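Local coordinates for protein amidase (Bacillus anthracis, PDB 5EWQ) that probably hydrolyses the carboxamide bond of amide substrates to carboxylate and ammonia, as a member of the amidase signature family, at residues 172-177 with 405-410; 255-260 with 364-369; 355-360 with 430-435. All coordinates share one frame; numbering follows the deposited sequence.

Interaction 1. Residues 172-177 with 405-410; sequences ANYLSF and QTLIEA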
ATOM      1  N   ALA A 172       2.704   6.770  -9.498  1.00 28.32           N
ATOM      2  CA  ALA A 172       2.597   6.979  -8.056  1.00 22.61           C
ATOM      3  C   ALA A 172       2.097   8.384  -7.747  1.00 30.88           C
ATOM      4  O   ALA A 172       2.652   9.080  -6.896  1.00 40.38           O
ATOM      5  CB  ALA A 172       3.934   6.724  -7.375  1.00 24.20           C
ATOM      6  N   ASN A 173       1.045   8.784  -8.458  1.00 38.38           N
ATOM      7  CA  ASN A 173       0.474  10.126  -8.362  1.00 37.15           C
ATOM      8  C   ASN A 173       1.501  11.211  -8.670  1.00 29.09           C
ATOM      9  O   ASN A 173       1.797  12.061  -7.830  1.00 34.84           O
ATOM     10  CB  ASN A 173      -0.137  10.360  -6.980  1.00 37.14           C
ATOM     11  CG  ASN A 173      -0.992  11.612  -6.927  1.00 38.57           C
ATOM     12  OD1 ASN A 173      -1.568  12.026  -7.935  1.00 21.25           O
ATOM     13  ND2 ASN A 173      -1.075  12.225  -5.751  1.00 33.42           N
ATOM     14  N   TYR A 174       2.048  11.171  -9.880  1.00 22.14           N
ATOM     15  CA  TYR A 174       2.972  12.205 -10.328  1.00 26.24           C
ATOM     16  C   TYR A 174       2.871  12.390 -11.837  1.00 42.52           C
ATOM     17  O   TYR A 174       3.836  12.174 -12.567  1.00 48.89           O
ATOM     18  CB  TYR A 174       4.408  11.863  -9.929  1.00 36.04           C
ATOM     19  CG  TYR A 174       5.322  13.068  -9.870  1.00 29.80           C
ATOM     20  CD1 TYR A 174       5.258  13.954  -8.803  1.00 35.20           C
ATOM     21  CD2 TYR A 174       6.244  13.320 -10.878  1.00 36.54           C
ATOM     22  CE1 TYR A 174       6.086  15.059  -8.740  1.00 47.62           C
ATOM     23  CE2 TYR A 174       7.077  14.424 -10.824  1.00 38.66           C
ATOM     24  CZ  TYR A 174       6.992  15.288  -9.752  1.00 44.36           C
ATOM     25  OH  TYR A 174       7.816  16.388  -9.689  1.00 51.04           O
ATOM     26  N   LEU A 175       1.689  12.790 -12.294  1.00 43.62           N
ATOM     27  CA  LEU A 175       1.448  13.006 -13.713  1.00 21.21           C
ATOM     28  C   LEU A 175       0.936  14.423 -13.957  1.00 37.68           C
ATOM     29  O   LEU A 175       1.501  15.166 -14.758  1.00 48.36           O
ATOM     30  CB  LEU A 175       0.454  11.973 -14.246  1.00 19.89           C
ATOM     31  CG  LEU A 175       0.311  11.885 -15.765  1.00 19.53           C
ATOM     32  CD1 LEU A 175       1.674  11.709 -16.408  1.00 30.76           C
ATOM     33  CD2 LEU A 175      -0.616  10.742 -16.149  1.00 18.50           C
ATOM     34  N   SER A 176      -0.131  14.795 -13.255  1.00 33.33           N
ATOM     35  CA  SER A 176      -0.673  16.147 -13.338  1.00 35.68           C
ATOM     36  C   SER A 176      -1.420  16.515 -12.062  1.00 44.45           C
ATOM     37  O   SER A 176      -1.775  15.645 -11.266  1.00 52.79           O
ATOM     38  CB  SER A 176      -1.600  16.289 -14.546  1.00 38.81           C
ATOM     39  OG  SER A 176      -2.848  15.662 -14.306  1.00 45.18           O
ATOM     40  N   PHE A 177      -1.662  17.808 -11.877  1.00 49.99           N
ATOM     41  CA  PHE A 177      -2.319  18.306 -10.673  1.00 49.64           C
ATOM     42  C   PHE A 177      -3.827  18.071 -10.710  1.00 43.86           C
ATOM     43  O   PHE A 177      -4.498  18.129  -9.679  1.00 46.42           O
ATOM     44  CB  PHE A 177      -2.038  19.799 -10.489  1.00 53.58           C
ATOM     45  CG  PHE A 177      -0.577  20.151 -10.479  1.00 67.80           C
ATOM     46  CD1 PHE A 177       0.155  20.098  -9.304  1.00 62.37           C
ATOM     47  CD2 PHE A 177       0.061  20.550 -11.643  1.00 72.21           C
ATOM     48  CE1 PHE A 177       1.498  20.428  -9.291  1.00 62.59           C
ATOM     49  CE2 PHE A 177       1.406  20.881 -11.636  1.00 67.02           C
ATOM     50  CZ  PHE A 177       2.124  20.821 -10.459  1.00 62.41           C
ATOM     51  N   GLN A 405      -0.058  15.699 -18.526  1.00 45.37           N
ATOM     52  CA  GLN A 405       1.201  15.173 -18.010  1.00 42.55           C
ATOM     53  C   GLN A 405       2.148  16.304 -17.616  1.00 48.74           C
ATOM     54  O   GLN A 405       3.347  16.249 -17.889  1.00 57.89           O
ATOM     55  CB  GLN A 405       1.865  14.263 -19.047  1.00 30.74           C
ATOM     56  CG  GLN A 405       2.022  14.895 -20.422  1.00 37.99           C
ATOM     57  CD  GLN A 405       2.765  14.002 -21.397  1.00 38.47           C
ATOM     58  OE1 GLN A 405       3.207  12.910 -21.043  1.00 42.71           O
ATOM     59  NE2 GLN A 405       2.907  14.465 -22.631  1.00 35.87           N
ATOM     60  N   THR A 406       1.597  17.322 -16.962  1.00 39.99           N
ATOM     61  CA  THR A 406       2.351  18.519 -16.597  1.00 45.04           C
ATOM     62  C   THR A 406       3.522  18.222 -15.660  1.00 50.24           C
ATOM     63  O   THR A 406       4.588  18.828 -15.777  1.00 46.55           O
ATOM     64  CB  THR A 406       1.436  19.565 -15.928  1.00 52.14           C
ATOM     65  OG1 THR A 406       0.266  19.767 -16.733  1.00 58.88           O
ATOM     66  CG2 THR A 406       2.165  20.891 -15.759  1.00 58.34           C
ATOM     67  N   LEU A 407       3.323  17.286 -14.737  1.00 42.93           N
ATOM     68  CA  LEU A 407       4.333  16.985 -13.726  1.00 41.44           C
ATOM     69  C   LEU A 407       5.581  16.321 -14.305  1.00 44.16           C
ATOM     70  O   LEU A 407       6.703  16.695 -13.959  1.00 46.24           O
ATOM     71  CB  LEU A 407       3.737  16.100 -12.630  1.00 56.66           C
ATOM     72  CG  LEU A 407       2.936  16.847 -11.563  1.00 53.37           C
ATOM     73  CD1 LEU A 407       2.225  15.876 -10.637  1.00 45.36           C
ATOM     74  CD2 LEU A 407       3.854  17.764 -10.773  1.00 48.85           C
ATOM     75  N   ILE A 408       5.391  15.340 -15.182  1.00 35.08           N
ATOM     76  CA  ILE A 408       6.526  14.644 -15.779  1.00 35.85           C
ATOM     77  C   ILE A 408       7.181  15.510 -16.850  1.00 36.87           C
ATOM     78  O   ILE A 408       8.340  15.298 -17.209  1.00 64.31           O
ATOM     79  CB  ILE A 408       6.116  13.287 -16.389  1.00 42.71           C
ATOM     80  CG1 ILE A 408       5.230  13.484 -17.619  1.00 37.56           C
ATOM     81  CG2 ILE A 408       5.413  12.429 -15.352  1.00 30.97           C
ATOM     82  CD1 ILE A 408       4.838  12.188 -18.291  1.00 29.91           C
ATOM     83  N   GLU A 409       6.436  16.487 -17.356  1.00 41.12           N
ATOM     84  CA  GLU A 409       6.990  17.457 -18.293  1.00 51.31           C
ATOM     85  C   GLU A 409       7.884  18.442 -17.552  1.00 48.33           C
ATOM     86  O   GLU A 409       8.927  18.852 -18.060  1.00 56.42           O
ATOM     87  CB  GLU A 409       5.877  18.202 -19.032  1.00 48.76           C
ATOM     88  CG  GLU A 409       5.262  17.425 -20.185  1.00 49.70           C
ATOM     89  CD  GLU A 409       4.122  18.175 -20.847  1.00 64.93           C
ATOM     90  OE1 GLU A 409       3.472  18.995 -20.165  1.00 69.33           O
ATOM     91  OE2 GLU A 409       3.878  17.947 -22.051  1.00 73.92           O
ATOM     92  N   ALA A 410       7.471  18.811 -16.343  1.00 52.50           N
ATOM     93  CA  ALA A 410       8.236  19.734 -15.515  1.00 47.43           C
ATOM     94  C   ALA A 410       9.527  19.087 -15.025  1.00 47.29           C
ATOM     95  O   ALA A 410      10.554  19.753 -14.894  1.00 54.12           O
ATOM     96  CB  ALA A 410       7.399  20.206 -14.337  1.00 45.73           C
TER
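L407 is the centre of this contact, reaching from the first turn of helix 406-412 into the irregular chain at Y174, L175 and F177. The polar part is a single backbone hydrogen bond: L407 N donates to L175 O at 2.8 Å, with an N-H...O angle of 151° and the donor lying above the carbonyl plane. L175 O thus takes up one of the N-H groups that the first helical turn cannot pair within itself. Q405, the N-cap residue, brings its CA to 3.3 Å from the same L175 O in a CA-H...O contact.

The aromatic part uses two rings, each crossed by L407 at about a right angle. L407 CB makes a CH-pi contact over the face of Y174, 4.2 Å from the ring centroid. Farther along the side chain, L407 CG sits above the rim of one F177 face and CD2 comes to 3.5 Å from F177 CZ, while T406 CG2 lies at the edge of that ring.

The aliphatic part pairs L175 and I408, which run alongside each other in the same direction, with L175 CD1 at 3.7 Å from I408 CD1.

Around this patch, helix 360-377 packs against Y174 and I408, with F367 meeting both, and helix 386-394 covers the other end, where N393 and I390 bind the Q405 amide. S176 OG bonds to Y403 O, in the chain that leads into Q405.

Interaction 2. Residues 255-260 with 364-369; sequences PLAETL and EYEFKH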
ATOM      1  N   PRO A 255      10.447   3.433  -9.685  1.00 30.88           N
ATOM      2  CA  PRO A 255      10.643   4.494  -8.694  1.00 35.12           C
ATOM      3  C   PRO A 255       9.860   5.770  -8.980  1.00 44.94           C
ATOM      4  O   PRO A 255       9.227   5.911 -10.027  1.00 40.77           O
ATOM      5  CB  PRO A 255      12.145   4.766  -8.779  1.00 41.64           C
ATOM      6  CG  PRO A 255      12.481   4.467 -10.200  1.00 39.33           C
ATOM      7  CD  PRO A 255      11.602   3.308 -10.592  1.00 32.15           C
ATOM      8  N   LEU A 256       9.910   6.689  -8.022  1.00 42.78           N
ATOM      9  CA  LEU A 256       9.376   8.034  -8.178  1.00 32.39           C
ATOM     10  C   LEU A 256      10.408   9.010  -7.632  1.00 32.22           C
ATOM     11  O   LEU A 256      10.808   9.960  -8.303  1.00 38.01           O
ATOM     12  CB  LEU A 256       8.038   8.182  -7.449  1.00 36.24           C
ATOM     13  CG  LEU A 256       7.501   9.600  -7.239  1.00 37.59           C
ATOM     14  CD1 LEU A 256       7.379  10.332  -8.561  1.00 30.12           C
ATOM     15  CD2 LEU A 256       6.160   9.566  -6.524  1.00 36.70           C
ATOM     16  N   ALA A 257      10.836   8.751  -6.401  1.00 33.69           N
ATOM     17  CA  ALA A 257      11.928   9.485  -5.775  1.00 36.11           C
ATOM     18  C   ALA A 257      12.593   8.591  -4.737  1.00 58.02           C
ATOM     19  O   ALA A 257      12.086   8.437  -3.625  1.00 50.43           O
ATOM     20  CB  ALA A 257      11.425  10.767  -5.138  1.00 36.29           C
ATOM     21  N   GLU A 258      13.728   8.005  -5.108  1.00 57.35           N
ATOM     22  CA  GLU A 258      14.406   7.009  -4.278  1.00 58.66           C
ATOM     23  C   GLU A 258      14.800   7.545  -2.903  1.00 52.67           C
ATOM     24  O   GLU A 258      15.131   6.776  -2.000  1.00 60.90           O
ATOM     25  CB  GLU A 258      15.641   6.476  -5.006  1.00 69.00           C
ATOM     26  CG  GLU A 258      15.316   5.740  -6.296  1.00 78.97           C
ATOM     27  CD  GLU A 258      16.554   5.249  -7.018  1.00 89.47           C
ATOM     28  OE1 GLU A 258      16.408   4.632  -8.096  1.00 82.27           O
ATOM     29  OE2 GLU A 258      17.674   5.479  -6.513  1.00100.80           O
ATOM     30  N   THR A 259      14.764   8.865  -2.750  1.00 51.86           N
ATOM     31  CA  THR A 259      14.978   9.495  -1.455  1.00 58.10           C
ATOM     32  C   THR A 259      13.864   9.105  -0.485  1.00 61.47           C
ATOM     33  O   THR A 259      14.112   8.861   0.697  1.00 61.68           O
ATOM     34  CB  THR A 259      15.034  11.032  -1.577  1.00 54.35           C
ATOM     35  OG1 THR A 259      16.105  11.407  -2.453  1.00 67.20           O
ATOM     36  CG2 THR A 259      15.252  11.674  -0.216  1.00 49.06           C
ATOM     37  N   LEU A 260      12.639   9.030  -0.999  1.00 60.85           N
ATOM     38  CA  LEU A 260      11.469   8.797  -0.161  1.00 55.00           C
ATOM     39  C   LEU A 260      10.779   7.462  -0.440  1.00 45.70           C
ATOM     40  O   LEU A 260       9.993   6.986   0.379  1.00 48.57           O
ATOM     41  CB  LEU A 260      10.464   9.937  -0.342  1.00 55.96           C
ATOM     42  CG  LEU A 260      11.007  11.352  -0.138  1.00 51.15           C
ATOM     43  CD1 LEU A 260       9.933  12.388  -0.432  1.00 39.36           C
ATOM     44  CD2 LEU A 260      11.549  11.520   1.271  1.00 47.72           C
ATOM     45  N   GLU A 364      10.754  16.731  -8.308  1.00 54.13           N
ATOM     46  CA  GLU A 364      10.920  17.300  -9.643  1.00 56.73           C
ATOM     47  C   GLU A 364      12.259  16.935 -10.276  1.00 54.51           C
ATOM     48  O   GLU A 364      12.332  16.645 -11.471  1.00 46.57           O
ATOM     49  CB  GLU A 364      10.766  18.822  -9.592  1.00 67.82           C
ATOM     50  CG  GLU A 364      11.000  19.518 -10.925  1.00 67.61           C
ATOM     51  CD  GLU A 364      10.722  21.008 -10.863  1.00 72.29           C
ATOM     52  OE1 GLU A 364      11.448  21.777 -11.526  1.00 77.64           O
ATOM     53  OE2 GLU A 364       9.772  21.408 -10.155  1.00 71.84           O
ATOM     54  N   TYR A 365      13.317  16.944  -9.473  1.00 49.60           N
ATOM     55  CA  TYR A 365      14.646  16.624  -9.975  1.00 60.88           C
ATOM     56  C   TYR A 365      14.874  15.120 -10.082  1.00 71.35           C
ATOM     57  O   TYR A 365      15.392  14.629 -11.085  1.00 77.89           O
ATOM     58  CB  TYR A 365      15.722  17.243  -9.078  1.00 64.79           C
ATOM     59  CG  TYR A 365      17.123  16.762  -9.389  1.00 67.25           C
ATOM     60  CD1 TYR A 365      17.868  17.346 -10.406  1.00 72.52           C
ATOM     61  CD2 TYR A 365      17.699  15.722  -8.669  1.00 59.31           C
ATOM     62  CE1 TYR A 365      19.147  16.908 -10.696  1.00 65.80           C
ATOM     63  CE2 TYR A 365      18.975  15.278  -8.952  1.00 65.80           C
ATOM     64  CZ  TYR A 365      19.694  15.875  -9.966  1.00 68.03           C
ATOM     65  OH  TYR A 365      20.966  15.433 -10.249  1.00 68.64           O
ATOM     66  N   GLU A 366      14.482  14.393  -9.040  1.00 64.85           N
ATOM     67  CA  GLU A 366      14.859  12.990  -8.902  1.00 51.72           C
ATOM     68  C   GLU A 366      14.036  12.045  -9.775  1.00 52.74           C
ATOM     69  O   GLU A 366      14.507  10.965 -10.131  1.00 56.87           O
ATOM     70  CB  GLU A 366      14.750  12.568  -7.436  1.00 46.89           C
ATOM     71  CG  GLU A 366      15.709  11.461  -7.037  1.00 51.43           C
ATOM     72  CD  GLU A 366      15.638  11.133  -5.560  1.00 59.16           C
ATOM     73  OE1 GLU A 366      14.743  11.670  -4.873  1.00 53.35           O
ATOM     74  OE2 GLU A 366      16.479  10.342  -5.084  1.00 72.32           O
ATOM     75  N   PHE A 367      12.815  12.447 -10.116  1.00 48.05           N
ATOM     76  CA  PHE A 367      11.931  11.596 -10.911  1.00 39.06           C
ATOM     77  C   PHE A 367      12.524  11.287 -12.280  1.00 43.39           C
ATOM     78  O   PHE A 367      12.565  10.131 -12.699  1.00 50.17           O
ATOM     79  CB  PHE A 367      10.556  12.246 -11.081  1.00 37.87           C
ATOM     80  CG  PHE A 367       9.639  11.488 -12.000  1.00 41.19           C
ATOM     81  CD1 PHE A 367       9.056  10.301 -11.593  1.00 41.94           C
ATOM     82  CD2 PHE A 367       9.363  11.961 -13.271  1.00 41.09           C
ATOM     83  CE1 PHE A 367       8.213   9.599 -12.434  1.00 31.38           C
ATOM     84  CE2 PHE A 367       8.522  11.264 -14.118  1.00 38.42           C
ATOM     85  CZ  PHE A 367       7.946  10.082 -13.699  1.00 31.12           C
ATOM     86  N   LYS A 368      12.981  12.327 -12.971  1.00 43.23           N
ATOM     87  CA  LYS A 368      13.581  12.174 -14.290  1.00 40.73           C
ATOM     88  C   LYS A 368      14.792  11.251 -14.249  1.00 48.82           C
ATOM     89  O   LYS A 368      14.963  10.396 -15.115  1.00 59.96           O
ATOM     90  CB  LYS A 368      13.982  13.539 -14.854  1.00 43.02           C
ATOM     91  CG  LYS A 368      14.730  13.470 -16.175  1.00 54.01           C
ATOM     92  CD  LYS A 368      15.184  14.848 -16.628  1.00 46.41           C
ATOM     93  CE  LYS A 368      15.937  14.775 -17.946  1.00 55.64           C
ATOM     94  NZ  LYS A 368      16.380  16.119 -18.411  1.00 65.84           N
ATOM     95  N   HIS A 369      15.623  11.421 -13.226  1.00 47.84           N
ATOM     96  CA  HIS A 369      16.858  10.655 -13.109  1.00 44.72           C
ATOM     97  C   HIS A 369      16.609   9.207 -12.695  1.00 47.67           C
ATOM     98  O   HIS A 369      17.225   8.291 -13.239  1.00 54.78           O
ATOM     99  CB  HIS A 369      17.803  11.332 -12.116  1.00 47.75           C
ATOM    100  CG  HIS A 369      18.308  12.663 -12.579  1.00 57.78           C
ATOM    101  ND1 HIS A 369      17.482  13.753 -12.754  1.00 61.64           N
ATOM    102  CD2 HIS A 369      19.553  13.078 -12.916  1.00 63.35           C
ATOM    103  CE1 HIS A 369      18.197  14.782 -13.171  1.00 66.43           C
ATOM    104  NE2 HIS A 369      19.457  14.398 -13.278  1.00 68.91           N
TER
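E366, the residue most covered by this contact, reaches from helix 360-377 across to T259 in the loop between strands 239-242 and 263-267. Its CG is anti to the backbone N (chi1 -151°), and the extended chain beyond CG carries the carboxylate to T259. T259 OG1 donates to E366 OE1 at 2.8 Å, meeting that oxygen on its syn side, 23° out of the carboxylate plane. A second, weak bond runs from T259 N to E366 OE2 at 3.3 Å. A257 CB lies beside OE1, while F421 of helix 418-437 also packs on the E366 side chain.

L256 and F367 form the apolar half. L256 CD1 approaches F367 CD1 to 3.5 Å, obliquely to the ring, while L256 O lies in the ring plane at its edge and receives a CA-H...O contact from F367 CA at 3.3 Å. Y174 touches both side chains.

The loop therefore meets the helix through one carboxylate and one hydrophobic pair. The buried carboxylate is gripped by a hydroxyl and, weakly, a peptide N-H; with E258 OE2 only 5.2 Å from E366 OE2, the nearby like charge could modestly raise the proton affinity of E366.

Interaction 3. Residues 355-360 with 430-435; sequences GGVDNL and ENAKKE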
ATOM      1  N   GLY A 355       8.537  23.294   8.459  1.00 90.03           N
ATOM      2  CA  GLY A 355       9.424  24.347   8.001  1.00 74.86           C
ATOM      3  C   GLY A 355      10.735  23.813   7.459  1.00 75.10           C
ATOM      4  O   GLY A 355      11.406  23.011   8.108  1.00 76.09           O
ATOM      5  N   GLY A 356      11.098  24.256   6.260  1.00 74.96           N
ATOM      6  CA  GLY A 356      12.350  23.857   5.643  1.00 75.44           C
ATOM      7  C   GLY A 356      12.345  22.429   5.130  1.00 78.93           C
ATOM      8  O   GLY A 356      13.360  21.937   4.637  1.00 72.02           O
ATOM      9  N   VAL A 357      11.201  21.763   5.246  1.00 74.33           N
ATOM     10  CA  VAL A 357      11.064  20.390   4.779  1.00 76.29           C
ATOM     11  C   VAL A 357      10.411  20.358   3.400  1.00 68.30           C
ATOM     12  O   VAL A 357       9.188  20.427   3.277  1.00 68.94           O
ATOM     13  CB  VAL A 357      10.239  19.538   5.762  1.00 77.80           C
ATOM     14  CG1 VAL A 357      10.189  18.091   5.300  1.00 76.87           C
ATOM     15  CG2 VAL A 357      10.826  19.635   7.161  1.00 80.43           C
ATOM     16  N   ASP A 358      11.239  20.258   2.366  1.00 65.20           N
ATOM     17  CA  ASP A 358      10.757  20.286   0.989  1.00 68.48           C
ATOM     18  C   ASP A 358      10.325  18.900   0.520  1.00 73.17           C
ATOM     19  O   ASP A 358      10.843  17.886   0.987  1.00 67.29           O
ATOM     20  CB  ASP A 358      11.838  20.846   0.062  1.00 77.69           C
ATOM     21  CG  ASP A 358      11.407  20.873  -1.391  1.00 80.87           C
ATOM     22  OD1 ASP A 358      10.840  21.898  -1.825  1.00 89.69           O
ATOM     23  OD2 ASP A 358      11.634  19.869  -2.098  1.00 67.06           O
ATOM     24  N   ASN A 359       9.373  18.868  -0.408  1.00 71.68           N
ATOM     25  CA  ASN A 359       8.878  17.615  -0.962  1.00 50.75           C
ATOM     26  C   ASN A 359       8.819  17.652  -2.486  1.00 50.62           C
ATOM     27  O   ASN A 359       9.220  16.701  -3.156  1.00 51.51           O
ATOM     28  CB  ASN A 359       7.493  17.299  -0.393  1.00 57.75           C
ATOM     29  CG  ASN A 359       7.023  15.901  -0.745  1.00 75.48           C
ATOM     30  OD1 ASN A 359       7.830  14.987  -0.911  1.00 89.20           O
ATOM     31  ND2 ASN A 359       5.711  15.731  -0.862  1.00 74.36           N
ATOM     32  N   LEU A 360       8.322  18.762  -3.026  1.00 53.88           N
ATOM     33  CA  LEU A 360       8.098  18.894  -4.463  1.00 58.44           C
ATOM     34  C   LEU A 360       9.393  18.954  -5.269  1.00 62.65           C
ATOM     35  O   LEU A 360       9.548  18.234  -6.256  1.00 59.42           O
ATOM     36  CB  LEU A 360       7.254  20.137  -4.751  1.00 60.75           C
ATOM     37  CG  LEU A 360       5.872  20.173  -4.095  1.00 59.59           C
ATOM     38  CD1 LEU A 360       5.085  21.390  -4.561  1.00 68.92           C
ATOM     39  CD2 LEU A 360       5.104  18.890  -4.378  1.00 45.35           C
ATOM     40  N   GLU A 430      17.243  16.666   8.265  1.00 84.68           N
ATOM     41  CA  GLU A 430      17.681  17.124   9.578  1.00 81.62           C
ATOM     42  C   GLU A 430      16.588  17.903  10.304  1.00 81.02           C
ATOM     43  O   GLU A 430      16.520  17.890  11.532  1.00 91.36           O
ATOM     44  CB  GLU A 430      18.942  17.983   9.449  1.00 86.35           C
ATOM     45  CG  GLU A 430      20.180  17.202   9.041  1.00 95.32           C
ATOM     46  CD  GLU A 430      21.403  18.084   8.883  1.00108.27           C
ATOM     47  OE1 GLU A 430      21.238  19.284   8.577  1.00111.37           O
ATOM     48  OE2 GLU A 430      22.530  17.578   9.070  1.00109.05           O
ATOM     49  N   ASN A 431      15.733  18.577   9.541  1.00 79.60           N
ATOM     50  CA  ASN A 431      14.620  19.323  10.121  1.00 87.05           C
ATOM     51  C   ASN A 431      13.511  18.402  10.618  1.00 81.54           C
ATOM     52  O   ASN A 431      13.046  18.530  11.751  1.00 76.40           O
ATOM     53  CB  ASN A 431      14.051  20.314   9.104  1.00 88.51           C
ATOM     54  CG  ASN A 431      14.974  21.490   8.855  1.00 93.20           C
ATOM     55  OD1 ASN A 431      16.156  21.448   9.192  1.00102.35           O
ATOM     56  ND2 ASN A 431      14.435  22.548   8.261  1.00 92.56           N
ATOM     57  N   ALA A 432      13.096  17.473   9.762  1.00 78.84           N
ATOM     58  CA  ALA A 432      12.013  16.553  10.086  1.00 80.85           C
ATOM     59  C   ALA A 432      12.396  15.606  11.220  1.00 82.63           C
ATOM     60  O   ALA A 432      11.588  15.328  12.106  1.00 85.22           O
ATOM     61  CB  ALA A 432      11.608  15.761   8.853  1.00 78.44           C
ATOM     62  N   LYS A 433      13.630  15.116  11.184  1.00 80.85           N
ATOM     63  CA  LYS A 433      14.113  14.180  12.195  1.00 76.08           C
ATOM     64  C   LYS A 433      14.200  14.851  13.562  1.00 77.88           C
ATOM     65  O   LYS A 433      13.902  14.236  14.585  1.00 82.93           O
ATOM     66  CB  LYS A 433      15.476  13.614  11.791  1.00 76.20           C
ATOM     67  CG  LYS A 433      15.930  12.417  12.608  1.00 91.63           C
ATOM     68  CD  LYS A 433      17.217  11.832  12.046  1.00104.91           C
ATOM     69  CE  LYS A 433      17.653  10.597  12.818  1.00114.44           C
ATOM     70  NZ  LYS A 433      18.907  10.014  12.266  1.00117.88           N
ATOM     71  N   LYS A 434      14.604  16.117  13.572  1.00 80.40           N
ATOM     72  CA  LYS A 434      14.695  16.881  14.811  1.00 82.85           C
ATOM     73  C   LYS A 434      13.308  17.243  15.328  1.00 84.03           C
ATOM     74  O   LYS A 434      13.063  17.239  16.535  1.00 87.64           O
ATOM     75  CB  LYS A 434      15.527  18.149  14.604  1.00 86.01           C
ATOM     76  N   GLU A 435      12.401  17.554  14.406  1.00 78.59           N
ATOM     77  CA  GLU A 435      11.032  17.906  14.760  1.00 81.52           C
ATOM     78  C   GLU A 435      10.304  16.722  15.390  1.00 78.36           C
ATOM     79  O   GLU A 435       9.544  16.883  16.344  1.00 76.40           O
ATOM     80  CB  GLU A 435      10.269  18.397  13.528  1.00 77.53           C
ATOM     81  CG  GLU A 435       8.822  18.781  13.799  1.00 73.17           C
ATOM     82  CD  GLU A 435       8.696  19.968  14.735  1.00 92.10           C
ATOM     83  OE1 GLU A 435       8.653  21.113  14.240  1.00 95.85           O
ATOM     84  OE2 GLU A 435       8.636  19.757  15.965  1.00 92.56           O
TER
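The loop at G355-V357 passes beside the helix at N431 and A432, with the CA atoms of V357 and N431 6.5 Å apart and G356 in a left-handed backbone conformation (phi 74°). This is a loop-to-helix contact on the outer part of the α/β amidase fold: the loop leaves strand 345-347, the outermost at one end of the large mixed sheet, and leads into helix 360-377, while its partner is the long helix 418-437.

The apolar side of the contact rests on V357. Its CG2 branch, beside the backbone N and anti to the carbonyl carbon, lies 3.8 Å from N431 CB and 4.3 Å from A432 CB. The V357 and N431 side chains pass antiparallel to one another, and the asparagine amide meets the backbone of the two glycines. Both apolar partners are backed by helix 457-462, where V357 touches L458 and A432 touches A462.

Just beyond V357, D358 N is hydrogen-bonded to S428 OG, a further link to helix 418-437, and D358 OD2 bonds to T362 N at the start of helix 360-377.

The polar side belongs to N431, whose ND2 comes to 3.6 Å from G356 CA. The same nitrogen donates to G355 O at 3.1 Å with an N-H...O angle of 158°, the acceptor lying close to the asparagine amide plane.

Overall arrangement
Interactions 1 and 2 are buried and directly adjacent, their centres about 12 Å apart: Y174 and I408 carry interaction 1 into interaction 2, and helix 360-377 packs against both helix 406-412 and the loop before strand 263-267. Interaction 3 lies at the surface, its centre about 17 Å from that of interaction 2, joined through N359 and L260. It concerns the lead-in to the same helix 360-377, and its partner, helix 418-437, follows helix 406-412 in the chain. Chemistry changes with place: rings and aliphatic branches dominate interaction 1, a buried carboxylate shares interaction 2 with an apolar pair, and interaction 3 depends on one amide-to-backbone bond and a small valine contact.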